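Local coordinates for glucose import ATP-binding protein GlcV (Sulfolobus solfataricus, PDB 1OXX) that hydrolyses ATP as the ATP-binding subunit of an ABC transporter, supplying the energy for glucose uptake into the cell, at residues Val213-Lys218 with Ser234-Ser239. The protein carries 1 engineered substitution. Residues are numbered along the deposited sequence; the frame is centred on the assembly and turned at random.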
loop_
_atom_site.group_PDB
_atom_site.type_symbol
_atom_site.label_atom_id
_atom_site.label_comp_id
_atom_site.label_asym_id
_atom_site.label_seq_id
_atom_site.Cartn_x
_atom_site.Cartn_y
_atom_site.Cartn_z
ATOM N N VAL A 213 8.064 0.644 4.142
ATOM C CA VAL A 213 7.037 0.614 5.156
ATOM C C VAL A 213 7.354 1.616 6.251
ATOM O O VAL A 213 8.435 1.589 6.853
ATOM C CB VAL A 213 6.922 -0.781 5.758
ATOM C CG1 VAL A 213 5.797 -0.821 6.761
ATOM C CG2 VAL A 213 6.703 -1.791 4.648
ATOM N N LEU A 214 6.389 2.486 6.513
ATOM C CA LEU A 214 6.522 3.546 7.505
ATOM C C LEU A 214 5.777 3.200 8.799
ATOM O O LEU A 214 4.565 2.974 8.763
ATOM C CB LEU A 214 5.924 4.846 6.959
ATOM C CG LEU A 214 6.883 5.874 6.345
ATOM C CD1 LEU A 214 8.216 5.249 5.983
ATOM C CD2 LEU A 214 6.265 6.586 5.142
ATOM N N VAL A 215 6.494 3.179 9.920
ATOM C CA VAL A 215 5.884 2.936 11.227
ATOM C C VAL A 215 6.380 4.023 12.178
ATOM O O VAL A 215 7.572 4.217 12.326
ATOM C CB VAL A 215 6.246 1.557 11.792
ATOM C CG1 VAL A 215 5.634 1.358 13.183
ATOM C CG2 VAL A 215 5.791 0.438 10.851
ATOM N N LYS A 216 5.438 4.728 12.796
ATOM C CA LYS A 216 5.761 5.810 13.721
ATOM C C LYS A 216 6.716 6.833 13.104
ATOM O O LYS A 216 7.604 7.349 13.773
ATOM C CB LYS A 216 6.339 5.246 15.018
ATOM N N GLY A 217 6.555 7.099 11.808
ATOM C CA GLY A 217 7.350 8.100 11.110
ATOM C C GLY A 217 8.696 7.596 10.612
ATOM O O GLY A 217 9.471 8.331 9.988
ATOM N N LYS A 218 8.969 6.320 10.864
ATOM C CA LYS A 218 10.246 5.736 10.515
ATOM C C LYS A 218 10.097 4.678 9.432
ATOM O O LYS A 218 9.148 3.903 9.421
ATOM C CB LYS A 218 10.901 5.104 11.742
ATOM C CG LYS A 218 11.282 6.081 12.848
ATOM C CD LYS A 218 12.052 5.349 13.945
ATOM C CE LYS A 218 12.440 6.282 15.077
ATOM N NZ LYS A 218 13.121 5.541 16.174
ATOM N N SER A 234 9.289 -7.452 11.223
ATOM C CA SER A 234 8.544 -7.403 12.469
ATOM C C SER A 234 7.139 -7.880 12.227
ATOM O O SER A 234 6.681 -7.936 11.091
ATOM C CB SER A 234 8.482 -5.971 12.996
ATOM O OG SER A 234 7.668 -5.140 12.154
ATOM N N ILE A 235 6.422 -8.209 13.294
ATOM C CA ILE A 235 5.038 -8.633 13.128
ATOM C C ILE A 235 4.171 -7.461 12.628
ATOM O O ILE A 235 3.199 -7.666 11.892
ATOM C CB ILE A 235 4.462 -9.289 14.426
ATOM C CG1 ILE A 235 3.188 -10.076 14.108
ATOM C CG2 ILE A 235 4.202 -8.246 15.521
ATOM C CD1 ILE A 235 3.384 -11.290 13.235
ATOM N N GLN A 236 4.540 -6.236 12.994
ATOM C CA GLN A 236 3.805 -5.075 12.494
ATOM C C GLN A 236 3.949 -4.940 10.982
ATOM O O GLN A 236 2.972 -4.707 10.277
ATOM C CB GLN A 236 4.212 -3.772 13.171
ATOM C CG GLN A 236 3.316 -2.631 12.718
ATOM C CD GLN A 236 3.262 -1.464 13.678
ATOM O OE1 GLN A 236 2.308 -0.678 13.646
ATOM N NE2 GLN A 236 4.277 -1.335 14.521
ATOM N N VAL A 237 5.155 -5.076 10.457
ATOM C CA VAL A 237 5.289 -5.049 9.009
ATOM C C VAL A 237 4.529 -6.225 8.378
ATOM O O VAL A 237 3.867 -6.089 7.351
ATOM C CB VAL A 237 6.759 -5.089 8.574
ATOM C CG1 VAL A 237 6.874 -5.337 7.087
ATOM C CG2 VAL A 237 7.449 -3.797 8.961
ATOM N N ALA A 238 4.634 -7.392 9.000
ATOM C CA ALA A 238 3.960 -8.571 8.476
ATOM C C ALA A 238 2.483 -8.317 8.256
ATOM O O ALA A 238 1.927 -8.742 7.249
ATOM C CB ALA A 238 4.135 -9.735 9.416
ATOM N N SER A 239 1.845 -7.650 9.213
ATOM C CA SER A 239 0.411 -7.381 9.138
ATOM C C SER A 239 0.057 -6.224 8.209
ATOM O O SER A 239 -1.028 -6.181 7.648
ATOM C CB SER A 239 -0.142 -7.123 10.535
ATOM O OG SER A 239 0.246 -5.862 11.030
#
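The backbone N-H of Val215 donates to Lys218 O, with N and O 2.8 Å apart, and Val215 O accepts from Lys218 N; this pair of bonds closes a type I' turn between strands 210-215 and 218-223. Both belong to the mixed sheet of the ABC-ATPase domain, with 218-223 antiparallel at its outer side. Helix 235-241 packs on this hairpin, a useful example of the end of a strand packed against the first turn of a helix. Val215 CG1, anti to the backbone N (chi1 178°), reaches over the flat face of the Gln236 amide, displaced toward its nitrogen: it lies a tight 3.3 Å from Gln236 NE2. Gln236 CG is likewise anti (chi1 -174°), and the extended chain beyond carries the amide to this methyl. Gln236 also touches Pro39 of the probable Walker A loop, whose following residues are inferred to bind ATP. Two residues back along the strand, Val213 CG1 meets Val237 CG2 at 4.1 Å, a looser methyl-to-methyl touch. Leu240 packs on both strand valines, while Val237 leans on Val220 and Gln221. At the N-cap, Ser234 OG accepts from Val237 N at 3.0 Å, almost straight (171°). Backbone polar groups are thus bonded within sheet, turn and helix start, and the segments meet through side chains. The small interface, 170 Å² with both sides summed, is mostly valine methyls with one amide at its edge, resting on shape and dispersion rather than on charge or hydrogen bonding between the segments.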